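Local atomic coordinates of bacteriocin (Streptococcus pyogenes, PDB entry 2FU2), a protein that probably protects its own producer against a bacteriocin, as an immunity protein of the EntA_Immun family. Residues V14-I20 against P66-L72; E6-L11 against L72-V76. One frame throughout, in Å; residues are numbered along the deposited sequence.

Contact 1 of 2, residues V14-I20 against P66-L72; sequences VYSEQVI and PKSIFDL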
loop_
_atom_site.group_PDB
_atom_site.type_symbol
_atom_site.label_atom_id
_atom_site.label_comp_id
_atom_site.label_asym_id
_atom_site.label_seq_id
_atom_site.Cartn_x
_atom_site.Cartn_y
_atom_site.Cartn_z
ATOM N N VAL A 14 -6.495 1.656 -1.081
ATOM C CA VAL A 14 -6.136 0.305 -1.548
ATOM C C VAL A 14 -6.819 -0.829 -0.724
ATOM O O VAL A 14 -7.481 -1.748 -1.284
ATOM C CB VAL A 14 -4.596 0.105 -1.546
ATOM C CG1 VAL A 14 -4.250 -1.343 -1.731
ATOM C CG2 VAL A 14 -3.947 0.988 -2.635
ATOM N N TYR A 15 -6.674 -0.753 0.590
ATOM C CA TYR A 15 -7.349 -1.702 1.493
ATOM C C TYR A 15 -8.848 -1.884 1.175
ATOM O O TYR A 15 -9.305 -2.984 1.100
ATOM C CB TYR A 15 -7.127 -1.262 2.951
ATOM C CG TYR A 15 -7.849 -2.080 3.987
ATOM C CD1 TYR A 15 -7.274 -3.224 4.510
ATOM C CD2 TYR A 15 -9.073 -1.645 4.499
ATOM C CE1 TYR A 15 -7.932 -3.983 5.413
ATOM C CE2 TYR A 15 -9.749 -2.378 5.461
ATOM C CZ TYR A 15 -9.172 -3.559 5.918
ATOM O OH TYR A 15 -9.835 -4.308 6.862
ATOM N N SER A 16 -9.595 -0.788 0.990
ATOM C CA SER A 16 -11.020 -0.881 0.714
ATOM C C SER A 16 -11.362 -1.559 -0.628
ATOM O O SER A 16 -12.540 -1.776 -0.866
ATOM C CB SER A 16 -11.699 0.516 0.762
ATOM O OG SER A 16 -11.228 1.333 -0.339
ATOM N N GLU A 17 -10.364 -1.869 -1.490
ATOM C CA GLU A 17 -10.628 -2.373 -2.830
ATOM C C GLU A 17 -11.135 -3.806 -2.747
ATOM O O GLU A 17 -10.485 -4.650 -2.111
ATOM C CB GLU A 17 -9.348 -2.362 -3.685
ATOM C CG GLU A 17 -8.921 -0.992 -4.175
ATOM C CD GLU A 17 -9.826 -0.442 -5.285
ATOM O OE1 GLU A 17 -10.569 -1.191 -5.972
ATOM O OE2 GLU A 17 -9.775 0.767 -5.500
ATOM N N GLN A 18 -12.246 -4.097 -3.436
ATOM C CA GLN A 18 -12.840 -5.464 -3.461
ATOM C C GLN A 18 -11.812 -6.541 -3.803
ATOM O O GLN A 18 -11.785 -7.576 -3.142
ATOM C CB GLN A 18 -14.111 -5.565 -4.347
ATOM C CG GLN A 18 -15.465 -5.210 -3.602
ATOM C CD GLN A 18 -16.671 -4.887 -4.550
ATOM O OE1 GLN A 18 -17.386 -5.797 -5.053
ATOM N NE2 GLN A 18 -16.910 -3.586 -4.777
ATOM N N VAL A 19 -10.933 -6.281 -4.786
ATOM C CA VAL A 19 -9.881 -7.250 -5.150
ATOM C C VAL A 19 -8.819 -7.442 -4.054
ATOM O O VAL A 19 -8.253 -8.539 -3.929
ATOM C CB VAL A 19 -9.218 -6.986 -6.557
ATOM C CG1 VAL A 19 -10.258 -6.975 -7.688
ATOM C CG2 VAL A 19 -8.417 -5.701 -6.582
ATOM N N ILE A 20 -8.551 -6.424 -3.248
ATOM C CA ILE A 20 -7.680 -6.596 -2.084
ATOM C C ILE A 20 -8.438 -7.274 -0.960
ATOM O O ILE A 20 -7.873 -8.163 -0.296
ATOM C CB ILE A 20 -7.138 -5.272 -1.561
ATOM C CG1 ILE A 20 -6.258 -4.623 -2.624
ATOM C CG2 ILE A 20 -6.408 -5.447 -0.211
ATOM C CD1 ILE A 20 -4.874 -5.228 -2.686
ATOM N N PRO A 66 -6.177 -1.851 -9.789
ATOM C CA PRO A 66 -6.991 -0.632 -9.725
ATOM C C PRO A 66 -6.101 0.628 -9.607
ATOM O O PRO A 66 -4.937 0.519 -9.145
ATOM C CB PRO A 66 -7.801 -0.847 -8.457
ATOM C CG PRO A 66 -7.780 -2.327 -8.231
ATOM C CD PRO A 66 -6.471 -2.787 -8.687
ATOM N N LYS A 67 -6.631 1.793 -9.998
ATOM C CA LYS A 67 -5.883 3.041 -9.967
ATOM C C LYS A 67 -5.223 3.267 -8.607
ATOM O O LYS A 67 -4.068 3.709 -8.540
ATOM C CB LYS A 67 -6.773 4.252 -10.352
ATOM C CG LYS A 67 -6.070 5.678 -10.352
ATOM C CD LYS A 67 -6.682 6.799 -11.280
ATOM C CE LYS A 67 -8.243 7.060 -11.092
ATOM N NZ LYS A 67 -8.990 8.257 -11.810
ATOM N N SER A 68 -5.958 2.952 -7.529
ATOM C CA SER A 68 -5.474 3.248 -6.177
ATOM C C SER A 68 -4.135 2.583 -5.877
ATOM O O SER A 68 -3.309 3.107 -5.147
ATOM C CB SER A 68 -6.515 2.847 -5.130
ATOM O OG SER A 68 -6.803 1.465 -5.184
ATOM N N ILE A 69 -3.915 1.438 -6.474
ATOM C CA ILE A 69 -2.676 0.660 -6.287
ATOM C C ILE A 69 -1.536 1.408 -6.938
ATOM O O ILE A 69 -0.476 1.621 -6.342
ATOM C CB ILE A 69 -2.866 -0.744 -6.843
ATOM C CG1 ILE A 69 -3.973 -1.446 -6.022
ATOM C CG2 ILE A 69 -1.525 -1.540 -6.892
ATOM C CD1 ILE A 69 -3.591 -2.760 -5.355
ATOM N N PHE A 70 -1.785 1.874 -8.140
ATOM C CA PHE A 70 -0.797 2.700 -8.811
ATOM C C PHE A 70 -0.577 4.038 -8.138
ATOM O O PHE A 70 0.566 4.535 -8.116
ATOM C CB PHE A 70 -1.164 2.886 -10.267
ATOM C CG PHE A 70 -0.937 1.639 -11.117
ATOM C CD1 PHE A 70 0.364 1.168 -11.374
ATOM C CD2 PHE A 70 -2.031 0.932 -11.654
ATOM C CE1 PHE A 70 0.567 -0.009 -12.186
ATOM C CE2 PHE A 70 -1.848 -0.200 -12.467
ATOM C CZ PHE A 70 -0.563 -0.681 -12.732
ATOM N N ASP A 71 -1.662 4.641 -7.630
ATOM C CA ASP A 71 -1.567 5.846 -6.859
ATOM C C ASP A 71 -0.657 5.721 -5.608
ATOM O O ASP A 71 0.327 6.450 -5.472
ATOM C CB ASP A 71 -2.963 6.287 -6.420
ATOM C CG ASP A 71 -3.779 6.903 -7.544
ATOM O OD1 ASP A 71 -3.283 7.124 -8.679
ATOM O OD2 ASP A 71 -4.968 7.150 -7.268
ATOM N N LEU A 72 -1.010 4.813 -4.694
ATOM C CA LEU A 72 -0.135 4.378 -3.623
ATOM C C LEU A 72 1.279 4.062 -4.083
ATOM O O LEU A 72 2.268 4.551 -3.520
ATOM C CB LEU A 72 -0.707 3.121 -2.923
ATOM C CG LEU A 72 0.118 2.554 -1.782
ATOM C CD1 LEU A 72 0.506 3.646 -0.713
ATOM C CD2 LEU A 72 -0.680 1.434 -1.113
HETATM O O HOH W 1 -8.834 2.263 -7.676
#
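Val14 lays its two methyls over the start of helix 67-78, on Ser68, Ile69 and Leu72. CG2 rests 3.3 Å from the backbone O of Ser68 and reaches on to Leu72 CD2 at 3.6 Å, while CG1, placed anti to the backbone N (chi1 168°), touches Ile69 CD1, the two side chains crossing at about a right angle. A compact branched residue suits this place because one short stem meets three partners. Ile69 CD1 also meets Ile20 CD1 tip to tip at 3.9 Å. Closer to the surface the contact turns polar. Glu17 bends at chi2 (-73°), which brings its carboxylate alongside Pro66 CB and up to Ser68, whose OG donates to Glu17 OE2 at 3.1 Å from above the carboxylate plane, 39° out of it. A water gives the same OE2 a second bond and accepts from Ser68 N at 3.0 Å, satisfying an amide in the first turn that has no helical acceptor; a carboxylate here would probably be stabilised by the start of the helix. Pro66, the N-cap, offers its rigid ring, and the side chains of Val19 and Pro66 run past each other in opposite directions, with Val19 CG2 3.8 Å from Pro66 CG. Helix 44-60 closes the apolar side, with Tyr57 against Val19, Ile20 and Ile69, and Ile54 against Leu72; Phe26 of helix 24-40 touches Ile20.

Contact 2 of 2, residues E6-L11 against L72-V76; sequences EILDAL and LSRLV
Leu75 sets its CD1 methyl over one face of the flat peptide group joining Glu6 to Ile7, 4.0 Å from Glu6 O. That oxygen is held by the helical bond from Ala10 N, and the apolar methyl merely packs against it. Aromatic rings are absent from both segments, and the rest of the meeting is between aliphatic branches. Ala10 points toward helix 67-78, and its CB fits between two leucines, with Leu75 CD1 at 3.8 Å and Leu72 CD1 at 3.9 Å. A residue this small suits the spot where the backbones come closest: the CA atoms of Ala10 and Leu72 are 5.3 Å apart, with the axes of the short segments 9.7 Å apart at their closest. Next to Ala10 along the helix, Leu11 CD2 meets the other methyl of Leu72, CD2, at 3.7 Å, the two side chains passing at a slant. The two methyls of Leu72 are thus divided between neighbours on the partner helix, a task that suits leucine because it branches at its end. Toward the other end Ile7 uses its short branch: CG2 lies anti to the backbone N, turned across the interface, and meets Val76 CG1 at 4.0 Å. Beta-branched residues suit this pair, since each presents a methyl close to its own backbone. The carboxylate of Glu6 is occupied along its own chain, where OE1 accepts from Ser3 N at the start of helix 4-15. The segments 6-11 and 72-76 run roughly antiparallel, their axes at 154°. On the side facing the bundle interior Leu37 of helix 24-40 packs on Ile7 and Leu11, while helix 44-60 brings Ile50 to Val76, completing an antiparallel four-helix bundle.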
loop_
_atom_site.group_PDB
_atom_site.type_symbol
_atom_site.label_atom_id
_atom_site.label_comp_id
_atom_site.label_asym_id
_atom_site.label_seq_id
_atom_site.Cartn_x
_atom_site.Cartn_y
_atom_site.Cartn_z
ATOM N N GLU A 6 -1.221 11.338 3.736
ATOM C CA GLU A 6 -1.589 11.075 2.354
ATOM C C GLU A 6 -1.270 9.610 2.075
ATOM O O GLU A 6 -2.047 8.919 1.406
ATOM C CB GLU A 6 -0.838 12.001 1.370
ATOM C CG GLU A 6 -1.209 13.433 1.537
ATOM C CD GLU A 6 -0.322 14.461 0.773
ATOM O OE1 GLU A 6 0.931 14.414 0.879
ATOM O OE2 GLU A 6 -0.907 15.353 0.104
ATOM N N ILE A 7 -0.135 9.132 2.586
ATOM C CA ILE A 7 0.227 7.722 2.387
ATOM C C ILE A 7 -0.743 6.790 3.164
ATOM O O ILE A 7 -1.194 5.745 2.630
ATOM C CB ILE A 7 1.711 7.473 2.738
ATOM C CG1 ILE A 7 2.595 8.432 1.897
ATOM C CG2 ILE A 7 2.102 5.906 2.640
ATOM C CD1 ILE A 7 4.029 8.230 2.060
ATOM N N LEU A 8 -1.092 7.193 4.381
ATOM C CA LEU A 8 -2.018 6.414 5.192
ATOM C C LEU A 8 -3.372 6.344 4.488
ATOM O O LEU A 8 -3.941 5.242 4.340
ATOM C CB LEU A 8 -2.153 6.995 6.585
ATOM C CG LEU A 8 -3.058 6.248 7.596
ATOM C CD1 LEU A 8 -2.717 4.759 7.869
ATOM C CD2 LEU A 8 -3.047 7.006 8.958
ATOM N N ASP A 9 -3.856 7.493 3.984
ATOM C CA ASP A 9 -5.092 7.474 3.239
ATOM C C ASP A 9 -5.058 6.607 1.951
ATOM O O ASP A 9 -5.993 5.780 1.718
ATOM C CB ASP A 9 -5.559 8.892 2.923
ATOM C CG ASP A 9 -6.055 9.637 4.159
ATOM O OD1 ASP A 9 -6.229 8.995 5.213
ATOM O OD2 ASP A 9 -6.250 10.871 4.065
ATOM N N ALA A 10 -3.987 6.783 1.136
ATOM C CA ALA A 10 -3.705 5.910 0.013
ATOM C C ALA A 10 -3.694 4.420 0.355
ATOM O O ALA A 10 -4.288 3.623 -0.392
ATOM C CB ALA A 10 -2.395 6.319 -0.707
ATOM N N LEU A 11 -3.039 4.021 1.440
ATOM C CA LEU A 11 -3.204 2.618 1.959
ATOM C C LEU A 11 -4.635 2.240 2.213
ATOM O O LEU A 11 -5.016 1.087 1.903
ATOM C CB LEU A 11 -2.480 2.397 3.271
ATOM C CG LEU A 11 -1.004 2.353 2.972
ATOM C CD1 LEU A 11 -0.164 2.808 4.115
ATOM C CD2 LEU A 11 -0.602 0.902 2.534
ATOM N N LEU A 72 -1.010 4.813 -4.694
ATOM C CA LEU A 72 -0.135 4.378 -3.623
ATOM C C LEU A 72 1.279 4.062 -4.083
ATOM O O LEU A 72 2.268 4.551 -3.520
ATOM C CB LEU A 72 -0.707 3.121 -2.923
ATOM C CG LEU A 72 0.118 2.554 -1.782
ATOM C CD1 LEU A 72 0.506 3.646 -0.713
ATOM C CD2 LEU A 72 -0.680 1.434 -1.113
ATOM N N SER A 73 1.408 3.223 -5.062
ATOM C CA SER A 73 2.781 2.910 -5.551
ATOM C C SER A 73 3.593 4.182 -5.829
ATOM O O SER A 73 4.731 4.281 -5.427
ATOM C CB SER A 73 2.723 2.117 -6.842
ATOM O OG SER A 73 4.026 1.815 -7.285
ATOM N N ARG A 74 2.955 5.159 -6.511
ATOM C CA ARG A 74 3.566 6.379 -6.890
ATOM C C ARG A 74 4.066 7.176 -5.672
ATOM O O ARG A 74 5.205 7.679 -5.636
ATOM C CB ARG A 74 2.554 7.197 -7.693
ATOM C CG ARG A 74 3.074 8.551 -8.013
ATOM C CD ARG A 74 2.029 9.594 -8.069
ATOM N NE ARG A 74 2.690 10.833 -8.438
ATOM C CZ ARG A 74 2.054 11.879 -8.942
ATOM N NH1 ARG A 74 0.740 11.809 -9.129
ATOM N NH2 ARG A 74 2.726 12.970 -9.268
ATOM N N LEU A 75 3.187 7.292 -4.687
ATOM C CA LEU A 75 3.487 7.995 -3.483
ATOM C C LEU A 75 4.681 7.441 -2.698
ATOM O O LEU A 75 5.495 8.229 -2.210
ATOM C CB LEU A 75 2.237 8.063 -2.574
ATOM C CG LEU A 75 1.046 8.869 -3.102
ATOM C CD1 LEU A 75 -0.013 9.041 -2.021
ATOM C CD2 LEU A 75 1.492 10.248 -3.566
ATOM N N VAL A 76 4.749 6.125 -2.492
ATOM C CA VAL A 76 5.851 5.559 -1.718
ATOM C C VAL A 76 7.099 5.505 -2.564
ATOM O O VAL A 76 8.210 5.566 -1.998
ATOM C CB VAL A 76 5.580 4.133 -1.075
ATOM C CG1 VAL A 76 4.476 4.225 -0.124
ATOM C CG2 VAL A 76 5.209 3.168 -2.115
#

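Overall arrangement
Both contacts join the N-terminal part of the chain to helix 67-78, with centres 10 Å apart. Contact 2 lies between helices 4-15 and 67-78, and contact 1 extends beyond helix 4-15 to helix 18-21. Because the two long helices run roughly antiparallel, contact 2 joins the earlier part of the first to the later part of the second, and contact 1 is nested inside the loop that contact 2 closes. Leu72 belongs to both and makes the apolar packing continuous. The side chains that meet in contact 2 are aliphatic, whereas contact 1 adds the carboxylate, hydroxyl and water where the chain turns. Together they bring the first and last helices of the bundle side by side.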